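Local coordinates for protein autotransporter adhesin/invasin TibA (Escherichia coli, PDB 4Q1Q) that mediates bacterial adhesion to and invasion of human intestinal epithelial cells, drives aggregation of the bacteria through self-association, and enhances biofilm formation, at residues G81-S86 with G100-F105; G231-V236 with G250-V255; E244-S249 with I265-G270. One frame throughout, in Å; residues are numbered along the deposited sequence.

Contact 1 of 3, residues G81-S86 with G100-F105. With 289 (D-glycero-alpha-D-manno-heptopyranose), chain I.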
ATOM      1  N   GLY A  81     -11.125  -7.989  14.100  1.00 59.27           N
ATOM      2  CA  GLY A  81     -12.233  -7.503  13.281  1.00 55.56           C
ATOM      3  C   GLY A  81     -11.928  -7.272  11.809  1.00 52.78           C
ATOM      4  O   GLY A  81     -10.765  -7.124  11.416  1.00 50.49           O
ATOM      5  N   HIS A  82     -12.990  -7.201  11.010  1.00 49.81           N
ATOM      6  CA  HIS A  82     -12.903  -7.115   9.548  1.00 58.87           C
ATOM      7  C   HIS A  82     -13.799  -6.030   8.949  1.00 57.46           C
ATOM      8  O   HIS A  82     -14.971  -5.972   9.321  1.00 61.30           O
ATOM      9  CB  HIS A  82     -13.321  -8.434   8.890  1.00 60.63           C
ATOM     10  CG  HIS A  82     -12.328  -9.540   9.065  1.00 67.95           C
ATOM     11  ND1 HIS A  82     -11.245  -9.703   8.226  1.00 67.78           N
ATOM     12  CD2 HIS A  82     -12.247 -10.533   9.982  1.00 71.84           C
ATOM     13  CE1 HIS A  82     -10.530 -10.738   8.634  1.00 69.94           C
ATOM     14  NE2 HIS A  82     -11.118 -11.258   9.697  1.00 78.29           N
ATOM     15  N   GLN A  83     -13.253  -5.172   8.087  1.00 50.31           N
ATOM     16  CA  GLN A  83     -14.037  -4.372   7.137  1.00 49.34           C
ATOM     17  C   GLN A  83     -13.859  -4.908   5.716  1.00 53.72           C
ATOM     18  O   GLN A  83     -12.710  -4.980   5.261  1.00 46.39           O
ATOM     19  CB  GLN A  83     -13.619  -2.899   7.137  1.00 48.31           C
ATOM     20  CG  GLN A  83     -14.431  -2.039   6.181  1.00 52.98           C
ATOM     21  CD  GLN A  83     -13.978  -0.593   6.172  1.00 60.08           C
ATOM     22  OE1 GLN A  83     -12.840  -0.285   5.803  1.00 56.88           O
ATOM     23  NE2 GLN A  83     -14.857   0.303   6.609  1.00 57.72           N
ATOM     24  N   HIS A  84     -14.953  -5.350   5.091  1.00 45.70           N
ATOM     25  CA  HIS A  84     -14.967  -5.803   3.710  1.00 47.39           C
ATOM     26  C   HIS A  84     -15.587  -4.702   2.869  1.00 51.37           C
ATOM     27  O   HIS A  84     -16.789  -4.447   2.979  1.00 52.51           O
ATOM     28  CB  HIS A  84     -15.824  -7.055   3.494  1.00 51.70           C
ATOM     29  CG  HIS A  84     -15.278  -8.303   4.112  1.00 55.97           C
ATOM     30  ND1 HIS A  84     -15.912  -9.522   3.996  1.00 60.43           N
ATOM     31  CD2 HIS A  84     -14.170  -8.523   4.863  1.00 56.07           C
ATOM     32  CE1 HIS A  84     -15.238 -10.431   4.678  1.00 57.19           C
ATOM     33  NE2 HIS A  84     -14.172  -9.852   5.204  1.00 54.45           N
ATOM     34  N   VAL A  85     -14.786  -4.069   2.018  1.00 51.64           N
ATOM     35  CA  VAL A  85     -15.312  -3.091   1.068  1.00 44.97           C
ATOM     36  C   VAL A  85     -15.491  -3.743  -0.281  1.00 48.83           C
ATOM     37  O   VAL A  85     -14.547  -3.927  -1.055  1.00 50.64           O
ATOM     38  CB  VAL A  85     -14.386  -1.889   0.855  1.00 43.58           C
ATOM     39  CG1 VAL A  85     -15.009  -0.861  -0.077  1.00 46.53           C
ATOM     40  CG2 VAL A  85     -14.076  -1.256   2.195  1.00 46.25           C
ATOM     41  N   SER A  86     -16.742  -4.082  -0.538  1.00 49.47           N
ATOM     42  CA  SER A  86     -17.072  -4.783  -1.764  1.00 49.74           C
ATOM     43  C   SER A  86     -17.378  -3.812  -2.888  1.00 46.14           C
ATOM     44  O   SER A  86     -17.390  -2.597  -2.720  1.00 57.17           O
ATOM     45  CB  SER A  86     -18.267  -5.719  -1.554  1.00 51.94           C
ATOM     46  OG  SER A  86     -18.009  -6.621  -0.493  1.00 53.37           O
ATOM     47  N   GLY A 100      -6.429  -5.889  13.167  1.00 64.64           N
ATOM     48  CA  GLY A 100      -7.556  -5.517  12.319  1.00 57.78           C
ATOM     49  C   GLY A 100      -7.226  -5.657  10.845  1.00 52.27           C
ATOM     50  O   GLY A 100      -6.082  -5.513  10.424  1.00 49.28           O
ATOM     51  N   ARG A 101      -8.239  -5.958  10.042  1.00 50.06           N
ATOM     52  CA  ARG A 101      -8.019  -6.044   8.610  1.00 55.10           C
ATOM     53  C   ARG A 101      -9.078  -5.277   7.842  1.00 46.13           C
ATOM     54  O   ARG A 101     -10.267  -5.533   8.006  1.00 52.53           O
ATOM     55  CB  ARG A 101      -8.075  -7.498   8.146  1.00 58.12           C
ATOM     56  CG  ARG A 101      -7.647  -7.666   6.695  1.00 62.09           C
ATOM     57  CD  ARG A 101      -7.735  -9.120   6.247  1.00 56.08           C
ATOM     58  NE  ARG A 101      -6.607  -9.889   6.766  1.00 63.94           N
ATOM     59  CZ  ARG A 101      -6.375 -11.165   6.472  1.00 59.50           C
ATOM     60  NH1 ARG A 101      -7.191 -11.819   5.662  1.00 56.78           N
ATOM     61  NH2 ARG A 101      -5.317 -11.783   6.973  1.00 65.68           N
ATOM     62  N   GLN A 102      -8.631  -4.370   6.983  1.00 47.29           N
ATOM     63  CA  GLN A 102      -9.489  -3.880   5.914  1.00 47.55           C
ATOM     64  C   GLN A 102      -9.162  -4.618   4.619  1.00 47.97           C
ATOM     65  O   GLN A 102      -8.000  -4.646   4.227  1.00 45.27           O
ATOM     66  CB  GLN A 102      -9.272  -2.383   5.708  1.00 48.60           C
ATOM     67  CG  GLN A 102     -10.054  -1.809   4.538  1.00 49.93           C
ATOM     68  CD  GLN A 102      -9.715  -0.355   4.270  1.00 48.62           C
ATOM     69  OE1 GLN A 102      -8.585   0.001   3.917  1.00 50.09           O
ATOM     70  NE2 GLN A 102     -10.706   0.509   4.445  1.00 52.59           N
ATOM     71  N   THR A 103     -10.174  -5.153   3.942  1.00 46.88           N
ATOM     72  CA  THR A 103      -9.977  -5.824   2.669  1.00 48.45           C
ATOM     73  C   THR A 103     -10.837  -5.092   1.662  1.00 49.60           C
ATOM     74  O   THR A 103     -12.030  -4.899   1.900  1.00 47.72           O
ATOM     75  CB  THR A 103     -10.410  -7.301   2.703  1.00 52.03           C
ATOM     76  OG1 THR A 103      -9.618  -7.988   3.679  1.00 49.56           O
ATOM     77  CG2 THR A 103     -10.239  -7.954   1.335  1.00 54.47           C
ATOM     78  N   VAL A 104     -10.214  -4.713   0.547  1.00 45.63           N
ATOM     79  CA  VAL A 104     -10.912  -4.069  -0.554  1.00 44.57           C
ATOM     80  C   VAL A 104     -10.939  -4.993  -1.759  1.00 50.94           C
ATOM     81  O   VAL A 104      -9.917  -5.258  -2.420  1.00 47.49           O
ATOM     82  CB  VAL A 104     -10.213  -2.760  -0.960  1.00 50.64           C
ATOM     83  CG1 VAL A 104     -11.049  -2.010  -1.988  1.00 45.59           C
ATOM     84  CG2 VAL A 104      -9.895  -1.935   0.281  1.00 51.94           C
ATOM     85  N   PHE A 105     -12.153  -5.451  -2.039  1.00 47.04           N
ATOM     86  CA  PHE A 105     -12.382  -6.471  -3.038  1.00 50.30           C
ATOM     87  C   PHE A 105     -12.591  -5.806  -4.388  1.00 48.77           C
ATOM     88  O   PHE A 105     -12.490  -4.590  -4.552  1.00 47.96           O
ATOM     89  CB  PHE A 105     -13.619  -7.297  -2.678  1.00 48.08           C
ATOM     90  CG  PHE A 105     -13.440  -8.191  -1.491  1.00 51.62           C
ATOM     91  CD1 PHE A 105     -12.933  -9.472  -1.641  1.00 50.76           C
ATOM     92  CD2 PHE A 105     -13.850  -7.782  -0.233  1.00 51.41           C
ATOM     93  CE1 PHE A 105     -12.810 -10.324  -0.553  1.00 52.09           C
ATOM     94  CE2 PHE A 105     -13.733  -8.623   0.859  1.00 52.35           C
ATOM     95  CZ  PHE A 105     -13.206  -9.894   0.701  1.00 60.94           C
TER
HETATM   96  O7  289 I 407     -19.314  -9.993  -5.009  1.00 88.43           O
HETATM   97  C7  289 I 407     -18.515  -9.644  -3.873  1.00 76.09           C
HETATM   98  C6  289 I 407     -19.442  -9.505  -2.672  1.00 72.74           C
HETATM   99  O6  289 I 407     -20.137 -10.747  -2.494  1.00 72.32           O
HETATM  100  C5  289 I 407     -18.632  -9.011  -1.472  1.00 65.99           C
HETATM  101  O5  289 I 407     -19.468  -7.941  -1.022  1.00 58.46           O
HETATM  102  C1  289 I 407     -18.943  -7.279   0.131  1.00 59.02           C
HETATM  103  C2  289 I 407     -18.899  -8.214   1.332  1.00 58.06           C
HETATM  104  O2  289 I 407     -20.215  -8.686   1.657  1.00 56.92           O
HETATM  105  C3  289 I 407     -17.925  -9.329   0.973  1.00 61.06           C
HETATM  106  O3  289 I 407     -17.948 -10.259   2.052  1.00 70.25           O
HETATM  107  C4  289 I 407     -18.302  -9.997  -0.345  1.00 66.11           C
HETATM  108  O4  289 I 407     -17.156 -10.782  -0.689  1.00 69.10           O
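His84 and Phe105 meet as a T-shaped pair, the edge of the phenyl ring directed at one face of the imidazole with the two planes at 75°. Following His84 outward, CB touches Phe105 CE2 at 3.7 Å and also lies near C2 of the heptose. Chi1 of -69° sets CG anti to the carbonyl carbon, and there CG meets Phe105 CE2 at 3.6 Å, the phenyl carbon lying over the ring face toward its rim. CD2 is packed by that same phenyl carbon, whereas ND1 turns to the sugar: in the ring plane it shares a 2.9 Å hydrogen bond with heptose O3. The heptose is joined through C1 to Ser86 OG, and O4 lies above the centre of the Phe105 ring on the face opposite Thr103 CG2.

The backbones are in-register parallel strands of one beta-helix face, their axes 4.9 Å apart at closest. On the face bearing Gln83 and Val85, Gln102 NE2 donates to Gln83 OE1 over 2.7 Å, the amides lying side by side and nearly coplanar. Gln64 and Gln121 extend this into a glutamine ladder through the helix interior, and Thr94 OG1 adds a second bond to Gln83 OE1. Thus hydrogen bonds between side-chain amides satisfy buried polar groups inside, while outside an aromatic and imidazole surface, joined by His65, whose ND1 also bonds the sugar, probably limits how the covalently attached heptose can turn.

Contact 2 of 3, residues G231-V236 with G250-V255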
ATOM      1  N   GLY A 231      23.090  11.887  -2.896  1.00 55.85           N
ATOM      2  CA  GLY A 231      22.903  11.036  -1.728  1.00 51.07           C
ATOM      3  C   GLY A 231      22.044   9.799  -1.956  1.00 57.80           C
ATOM      4  O   GLY A 231      21.867   8.992  -1.033  1.00 53.92           O
ATOM      5  N   GLY A 232      21.487   9.666  -3.157  1.00 46.94           N
ATOM      6  CA  GLY A 232      20.683   8.497  -3.502  1.00 50.44           C
ATOM      7  C   GLY A 232      21.551   7.376  -4.049  1.00 47.94           C
ATOM      8  O   GLY A 232      22.622   7.623  -4.595  1.00 49.09           O
ATOM      9  N   ARG A 233      21.047   6.150  -3.970  1.00 50.19           N
ATOM     10  CA  ARG A 233      21.740   5.015  -4.561  1.00 50.91           C
ATOM     11  C   ARG A 233      20.745   4.041  -5.151  1.00 41.58           C
ATOM     12  O   ARG A 233      19.844   3.604  -4.454  1.00 39.68           O
ATOM     13  CB  ARG A 233      22.575   4.269  -3.511  1.00 53.13           C
ATOM     14  CG  ARG A 233      23.479   3.217  -4.143  1.00 62.84           C
ATOM     15  CD  ARG A 233      24.556   2.670  -3.218  1.00 64.63           C
ATOM     16  NE  ARG A 233      23.921   1.982  -2.100  1.00 73.91           N
ATOM     17  CZ  ARG A 233      24.088   2.290  -0.816  1.00 78.19           C
ATOM     18  NH1 ARG A 233      24.918   3.258  -0.447  1.00 75.20           N
ATOM     19  NH2 ARG A 233      23.427   1.596   0.102  1.00 82.46           N
ATOM     20  N   GLN A 234      20.945   3.679  -6.412  1.00 38.02           N
ATOM     21  CA  GLN A 234      20.350   2.486  -6.981  1.00 44.25           C
ATOM     22  C   GLN A 234      21.375   1.360  -6.849  1.00 47.74           C
ATOM     23  O   GLN A 234      22.483   1.501  -7.369  1.00 42.95           O
ATOM     24  CB  GLN A 234      20.101   2.729  -8.461  1.00 40.48           C
ATOM     25  CG  GLN A 234      19.391   1.623  -9.201  1.00 42.83           C
ATOM     26  CD  GLN A 234      18.989   2.086 -10.595  1.00 42.61           C
ATOM     27  OE1 GLN A 234      19.825   2.517 -11.375  1.00 46.52           O
ATOM     28  NE2 GLN A 234      17.701   2.055 -10.887  1.00 44.47           N
ATOM     29  N   HIS A 235      21.017   0.276  -6.165  1.00 46.25           N
ATOM     30  CA  HIS A 235      21.915  -0.867  -5.964  1.00 44.70           C
ATOM     31  C   HIS A 235      21.429  -2.076  -6.764  1.00 38.68           C
ATOM     32  O   HIS A 235      20.347  -2.591  -6.501  1.00 40.32           O
ATOM     33  CB  HIS A 235      22.020  -1.206  -4.471  1.00 46.71           C
ATOM     34  CG  HIS A 235      23.317  -1.852  -4.082  1.00 52.70           C
ATOM     35  ND1 HIS A 235      24.114  -1.357  -3.072  1.00 56.03           N
ATOM     36  CD2 HIS A 235      24.000  -2.888  -4.627  1.00 51.72           C
ATOM     37  CE1 HIS A 235      25.212  -2.087  -2.982  1.00 56.21           C
ATOM     38  NE2 HIS A 235      25.174  -3.017  -3.921  1.00 56.31           N
ATOM     39  N   VAL A 236      22.216  -2.525  -7.739  1.00 39.76           N
ATOM     40  CA  VAL A 236      21.817  -3.630  -8.603  1.00 39.47           C
ATOM     41  C   VAL A 236      22.600  -4.904  -8.270  1.00 42.70           C
ATOM     42  O   VAL A 236      23.829  -4.890  -8.305  1.00 39.91           O
ATOM     43  CB  VAL A 236      22.048  -3.298 -10.081  1.00 42.90           C
ATOM     44  CG1 VAL A 236      21.333  -4.339 -10.937  1.00 40.09           C
ATOM     45  CG2 VAL A 236      21.560  -1.889 -10.408  1.00 43.42           C
ATOM     46  N   GLY A 250      26.544  13.651  -7.074  1.00 55.24           N
ATOM     47  CA  GLY A 250      26.363  13.265  -5.681  1.00 51.19           C
ATOM     48  C   GLY A 250      25.506  12.020  -5.504  1.00 53.45           C
ATOM     49  O   GLY A 250      25.325  11.545  -4.381  1.00 55.19           O
ATOM     50  N   GLY A 251      24.973  11.480  -6.593  1.00 49.42           N
ATOM     51  CA  GLY A 251      24.185  10.249  -6.512  1.00 56.89           C
ATOM     52  C   GLY A 251      25.019   9.040  -6.880  1.00 53.40           C
ATOM     53  O   GLY A 251      26.143   9.215  -7.349  1.00 50.96           O
HETATM   54  N   MSE A 252      24.470   7.840  -6.715  1.00 55.83           N
HETATM   55  CA  MSE A 252      25.205   6.617  -7.051  1.00 52.23           C
HETATM   56  C   MSE A 252      24.438   5.459  -7.613  1.00 46.86           C
HETATM   57  O   MSE A 252      23.379   5.078  -7.113  1.00 46.93           O
HETATM   58  CB  MSE A 252      25.816   6.079  -5.769  1.00 52.80           C
HETATM   59  CG  MSE A 252      26.921   5.088  -6.144  1.00 72.29           C
HETATM   60 SE   MSE A 252      27.690   4.459  -4.445  1.00101.67          SE
HETATM   61  CE  MSE A 252      28.972   5.929  -4.139  1.00 76.92           C
ATOM     62  N   LEU A 253      25.007   4.896  -8.675  1.00 43.20           N
ATOM     63  CA  LEU A 253      24.581   3.596  -9.174  1.00 46.53           C
ATOM     64  C   LEU A 253      25.693   2.609  -8.816  1.00 44.40           C
ATOM     65  O   LEU A 253      26.858   2.777  -9.176  1.00 42.30           O
ATOM     66  CB  LEU A 253      24.324   3.645 -10.678  1.00 48.40           C
ATOM     67  CG  LEU A 253      24.307   2.327 -11.455  1.00 47.57           C
ATOM     68  CD1 LEU A 253      23.018   1.621 -11.070  1.00 43.70           C
ATOM     69  CD2 LEU A 253      24.425   2.594 -12.948  1.00 45.28           C
ATOM     70  N   GLN A 254      25.328   1.579  -8.065  1.00 45.74           N
ATOM     71  CA  GLN A 254      26.273   0.507  -7.785  1.00 41.67           C
ATOM     72  C   GLN A 254      25.806  -0.826  -8.337  1.00 40.99           C
ATOM     73  O   GLN A 254      24.720  -1.319  -8.028  1.00 45.03           O
ATOM     74  CB  GLN A 254      26.420   0.416  -6.281  1.00 48.02           C
ATOM     75  CG  GLN A 254      27.575  -0.469  -5.852  1.00 55.64           C
ATOM     76  CD  GLN A 254      27.786  -0.370  -4.360  1.00 53.67           C
ATOM     77  OE1 GLN A 254      27.123   0.398  -3.657  1.00 63.62           O
ATOM     78  NE2 GLN A 254      28.697  -1.182  -3.865  1.00 59.17           N
ATOM     79  N   VAL A 255      26.638  -1.410  -9.189  1.00 39.23           N
ATOM     80  CA  VAL A 255      26.270  -2.648  -9.856  1.00 36.87           C
ATOM     81  C   VAL A 255      27.185  -3.768  -9.368  1.00 41.05           C
ATOM     82  O   VAL A 255      28.400  -3.697  -9.501  1.00 38.43           O
ATOM     83  CB  VAL A 255      26.361  -2.480 -11.383  1.00 42.65           C
ATOM     84  CG1 VAL A 255      25.887  -3.722 -12.128  1.00 42.90           C
ATOM     85  CG2 VAL A 255      25.540  -1.268 -11.805  1.00 43.88           C
TER
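Gly250 opens its segment by accepting a hydrogen bond from Gly231 N at 2.7 Å; the hydrogen bond is almost straight, yet the donor lies above the carbonyl plane, 54° out of it. Both glycines have positive phi at the bend leading into their strands. Gly251 follows, lying against Gly232, and from Met252 onward the two chains run as in-register parallel strands, joined by backbone bonds that alternate in direction.

Met252, a selenomethionine, runs beside Arg233 as far as SE, 3.8 Å from Arg233 CD, before its end turns away. Its carbonyl O receives Gln234 N and also a close CA-H contact from Arg233, with CA and O 3.0 Å apart. Leu253 turns to the inner face, CG anti to the backbone N (chi1 161°). Its CD1 comes within 3.3 Å of Gln234 OE1 and also packs against Val236 CG2 at 3.9 Å. The Gln234 amide finds its polar partners in Gln215 and Thr245, so the methyl merely flanks it.

Gln254 returns to the outer face alongside His235. Its CB stands 4.2 Å above the centre of the imidazole, a CH-pi contact, and its amide, inclined 33° to the ring, brings OE1 to 3.2 Å from His235 CE1. That same oxygen also approaches Arg233 CD. Val255 closes the segment on the inner face, where its CG2 meets Val236 CG2.

In this part of the passenger beta-helix the outer layer therefore joins aliphatic chain to ring: His235 receives Gln254 on one face, stacks with Tyr237 and bonds Glu256 through NE2. Glu256 at NE2 would favour a protonated imidazole and the guanidinium of Arg233 beside ND1 would oppose it, so the charge state is not settled.

Contact 3 of 3, residues E244-S249 with I265-G270. With 289 (D-glycero-alpha-D-manno-heptopyranose), chain B; 289 (D-glycero-alpha-D-manno-heptopyranose), chain C.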
ATOM      1  N   GLU A 244      17.836   3.295 -18.287  1.00 49.39           N
ATOM      2  CA  GLU A 244      17.470   4.705 -18.280  1.00 53.35           C
ATOM      3  C   GLU A 244      17.547   5.169 -16.836  1.00 52.47           C
ATOM      4  O   GLU A 244      16.555   5.583 -16.244  1.00 58.71           O
ATOM      5  CB  GLU A 244      16.068   4.961 -18.847  1.00 46.72           C
ATOM      6  CG  GLU A 244      15.862   4.531 -20.290  1.00 55.60           C
ATOM      7  CD  GLU A 244      14.409   4.691 -20.735  1.00 57.25           C
ATOM      8  OE1 GLU A 244      13.930   3.851 -21.530  1.00 51.30           O
ATOM      9  OE2 GLU A 244      13.739   5.638 -20.258  1.00 59.52           O
ATOM     10  N   THR A 245      18.740   5.063 -16.267  1.00 55.99           N
ATOM     11  CA  THR A 245      19.022   5.649 -14.973  1.00 53.89           C
ATOM     12  C   THR A 245      19.815   6.921 -15.252  1.00 56.01           C
ATOM     13  O   THR A 245      20.805   6.929 -15.987  1.00 57.05           O
ATOM     14  CB  THR A 245      19.851   4.696 -14.099  1.00 51.59           C
ATOM     15  OG1 THR A 245      19.107   3.496 -13.890  1.00 56.97           O
ATOM     16  CG2 THR A 245      20.142   5.302 -12.752  1.00 56.21           C
ATOM     17  N   THR A 246      19.434   7.986 -14.566  1.00 52.78           N
ATOM     18  CA  THR A 246      20.266   9.176 -14.564  1.00 60.56           C
ATOM     19  C   THR A 246      20.836   9.339 -13.152  1.00 56.86           C
ATOM     20  O   THR A 246      20.131   9.225 -12.146  1.00 48.55           O
ATOM     21  CB  THR A 246      19.486  10.410 -15.081  1.00 59.50           C
ATOM     22  OG1 THR A 246      20.418  11.429 -15.462  1.00 68.73           O
ATOM     23  CG2 THR A 246      18.580  10.967 -14.012  1.00 63.50           C
ATOM     24  N   ILE A 247      22.146   9.552 -13.100  1.00 53.40           N
ATOM     25  CA  ILE A 247      22.834   9.725 -11.827  1.00 59.76           C
ATOM     26  C   ILE A 247      23.330  11.164 -11.790  1.00 55.99           C
ATOM     27  O   ILE A 247      24.242  11.546 -12.530  1.00 56.67           O
ATOM     28  CB  ILE A 247      24.040   8.780 -11.615  1.00 56.66           C
ATOM     29  CG1 ILE A 247      23.660   7.341 -11.972  1.00 57.49           C
ATOM     30  CG2 ILE A 247      24.544   8.846 -10.177  1.00 52.71           C
ATOM     31  CD1 ILE A 247      24.067   6.922 -13.364  1.00 56.13           C
ATOM     32  N   THR A 248      22.717  11.905 -10.877  1.00 54.92           N
ATOM     33  CA  THR A 248      23.001  13.306 -10.682  1.00 55.45           C
ATOM     34  C   THR A 248      24.211  13.404  -9.774  1.00 67.66           C
ATOM     35  O   THR A 248      24.514  12.522  -8.967  1.00 65.52           O
ATOM     36  CB  THR A 248      21.821  14.056 -10.035  1.00 56.94           C
ATOM     37  OG1 THR A 248      21.692  13.675  -8.657  1.00 61.12           O
ATOM     38  CG2 THR A 248      20.520  13.796 -10.807  1.00 51.48           C
ATOM     39  N   SER A 249      24.901  14.521  -9.949  1.00 70.53           N
ATOM     40  CA  SER A 249      26.018  14.886  -9.102  1.00 61.95           C
ATOM     41  C   SER A 249      25.720  14.512  -7.662  1.00 60.02           C
ATOM     42  O   SER A 249      24.739  14.986  -7.098  1.00 55.32           O
ATOM     43  CB  SER A 249      26.257  16.386  -9.204  1.00 63.50           C
ATOM     44  OG  SER A 249      27.597  16.662  -8.855  1.00 72.81           O
ATOM     45  N   ILE A 265      22.767   7.559 -17.739  1.00 52.53           N
ATOM     46  CA  ILE A 265      23.115   8.955 -17.936  1.00 58.54           C
ATOM     47  C   ILE A 265      23.878   9.337 -16.677  1.00 51.23           C
ATOM     48  O   ILE A 265      23.319   9.514 -15.596  1.00 52.34           O
ATOM     49  CB  ILE A 265      21.901   9.895 -18.137  1.00 63.14           C
ATOM     50  CG1 ILE A 265      21.046   9.425 -19.317  1.00 66.11           C
ATOM     51  CG2 ILE A 265      22.361  11.328 -18.386  1.00 57.37           C
ATOM     52  CD1 ILE A 265      19.633   9.978 -19.326  1.00 81.35           C
ATOM     53  N   GLN A 266      25.182   9.497 -16.858  1.00 54.48           N
ATOM     54  CA  GLN A 266      26.044   9.804 -15.735  1.00 59.78           C
ATOM     55  C   GLN A 266      26.432  11.267 -15.776  1.00 54.39           C
ATOM     56  O   GLN A 266      27.323  11.621 -16.535  1.00 55.12           O
ATOM     57  CB  GLN A 266      27.318   8.963 -15.812  1.00 59.35           C
ATOM     58  CG  GLN A 266      28.237   9.274 -14.645  1.00 56.68           C
ATOM     59  CD  GLN A 266      29.282   8.206 -14.429  1.00 54.16           C
ATOM     60  OE1 GLN A 266      29.704   7.535 -15.372  1.00 45.41           O
ATOM     61  NE2 GLN A 266      29.745   8.101 -13.187  1.00 48.00           N
ATOM     62  N   ASN A 267      25.772  12.101 -14.983  1.00 57.49           N
ATOM     63  CA  ASN A 267      26.210  13.480 -14.828  1.00 60.65           C
ATOM     64  C   ASN A 267      27.548  13.590 -14.099  1.00 65.47           C
ATOM     65  O   ASN A 267      27.986  12.686 -13.382  1.00 71.17           O
ATOM     66  CB  ASN A 267      25.219  14.311 -14.010  1.00 61.37           C
ATOM     67  CG  ASN A 267      23.852  14.448 -14.647  1.00 56.23           C
ATOM     68  OD1 ASN A 267      23.627  14.158 -15.824  1.00 54.83           O
ATOM     69  ND2 ASN A 267      22.902  14.845 -13.814  1.00 51.57           N
ATOM     70  N   SER A 268      28.142  14.769 -14.227  1.00 56.61           N
ATOM     71  CA  SER A 268      29.399  15.106 -13.580  1.00 64.84           C
ATOM     72  C   SER A 268      29.215  15.105 -12.062  1.00 62.73           C
ATOM     73  O   SER A 268      28.265  15.693 -11.542  1.00 68.98           O
ATOM     74  CB  SER A 268      29.868  16.455 -14.135  1.00 62.97           C
ATOM     75  OG  SER A 268      31.252  16.696 -13.928  1.00 74.49           O
ATOM     76  N   GLY A 269      30.072  14.379 -11.346  1.00 60.89           N
ATOM     77  CA  GLY A 269      29.837  14.072  -9.927  1.00 56.00           C
ATOM     78  C   GLY A 269      28.895  12.930  -9.571  1.00 52.54           C
ATOM     79  O   GLY A 269      28.675  12.628  -8.403  1.00 52.18           O
ATOM     80  N   GLY A 270      28.279  12.297 -10.560  1.00 52.24           N
ATOM     81  CA  GLY A 270      27.514  11.081 -10.304  1.00 50.52           C
ATOM     82  C   GLY A 270      28.389   9.842 -10.280  1.00 50.98           C
ATOM     83  O   GLY A 270      29.057   9.510 -11.259  1.00 56.14           O
TER
HETATM   84  O7  289 B 426      24.016  18.999  -4.871  1.00 84.65           O
HETATM   85  C7  289 B 426      24.902  18.546  -5.904  1.00 87.39           C
HETATM   86  C6  289 B 426      26.349  18.886  -5.547  1.00 88.16           C
HETATM   87  O6  289 B 426      26.515  18.939  -4.125  1.00 94.98           O
HETATM   88  C5  289 B 426      27.321  17.883  -6.158  1.00 77.26           C
HETATM   89  O5  289 B 426      27.512  18.282  -7.518  1.00 69.63           O
HETATM   90  C1  289 B 426      28.424  17.420  -8.196  1.00 72.54           C
HETATM   91  C2  289 B 426      29.812  17.493  -7.578  1.00 78.02           C
HETATM   92  O2  289 B 426      30.307  18.833  -7.603  1.00 70.17           O
HETATM   93  C3  289 B 426      29.672  16.963  -6.156  1.00 78.34           C
HETATM   94  O3  289 B 426      30.951  16.949  -5.512  1.00 84.66           O
HETATM   95  C4  289 B 426      28.651  17.816  -5.409  1.00 74.32           C
HETATM   96  O4  289 B 426      28.474  17.238  -4.112  1.00 83.74           O
HETATM   97  O7  289 C 427      27.801  21.394 -13.256  1.00 97.21           O
HETATM   98  C7  289 C 427      28.545  20.172 -13.173  1.00 82.51           C
HETATM   99  C6  289 C 427      30.019  20.480 -12.932  1.00 83.88           C
HETATM  100  O6  289 C 427      30.202  21.309 -11.780  1.00 89.50           O
HETATM  101  C5  289 C 427      30.796  19.185 -12.715  1.00 73.80           C
HETATM  102  O5  289 C 427      31.325  18.828 -13.996  1.00 67.80           O
HETATM  103  C1  289 C 427      32.136  17.653 -14.031  1.00 66.35           C
HETATM  104  C2  289 C 427      33.347  17.894 -13.141  1.00 65.04           C
HETATM  105  O2  289 C 427      34.112  19.055 -13.480  1.00 68.63           O
HETATM  106  C3  289 C 427      32.774  18.042 -11.736  1.00 71.23           C
HETATM  107  O3  289 C 427      33.844  18.088 -10.793  1.00 66.88           O
HETATM  108  C4  289 C 427      31.896  19.285 -11.657  1.00 75.64           C
HETATM  109  O4  289 C 427      31.405  19.361 -10.310  1.00 85.67           O
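Ile265 N donates to Thr245 O at 2.7 Å, and Ile265 O in turn receives Ile247 N; the third rung is Asn267 N to Ile247 O, more bent at 141°. Thr246 OG1 adds a weak, long bond to Ile265 O. Between the serines the chemistry differs: Ser249 OG lies 2.9 Å from Ser268 O, but both are acceptors, since the serine oxygen is bonded to heptose C1. Ser268 OG carries a second heptose in the same way, on a CB that points away from the other segment.

These are consecutive coils of the beta-helix of an autotransporter passenger domain, each strand pairing with its counterpart one turn along. Past the strand the later coil makes a type II beta turn from Asn267 to Gly270, closed by Gly270 N to Asn267 O. Gly269 takes the positive phi required at its third position, and Ser249 CA packs against the turn, 3.5 Å from Gly269 C.

Outward from the bonds, Asn267 leans over the earlier coil: CB meets Ile247 O at 3.3 Å, while ND2 reaches Thr248 CA. Thr248 OG1 bonds instead to Val228 O of the preceding coil. On the interior face Ile247 CG2 packs against Gly270 CA at 3.7 Å, while CD1, its chi2 of 97° lying away from a staggered value, sits against Ile265 O. On the other face Thr246 OG1 touches Ile265 CB at 3.4 Å.

How the contacts relate
All three contacts pair a strand with its counterpart one coil along the same beta-helix. Contact 1 lies across the chain's centre from contacts 2 and 3, about 39 and 44 Å away between centres. Contacts 2 and 3 have centres only 9 Å apart and interlock, their segments alternating in sequence. Gly250 N and Gly269 O, 2.7 Å apart, probably hydrogen-bond between them, as do Gln234 OE1 and Thr245 OG1 inside, while Ile247 packs CG2 against Met252 N and CG1 against Leu253 CB. Heptoses occur at contacts 1 and 3, covalently bound to Ser86 and hydrogen-bonded to His84 in the first, on the type II turn (Ser268) and the loop packed against it (Ser249) in the second.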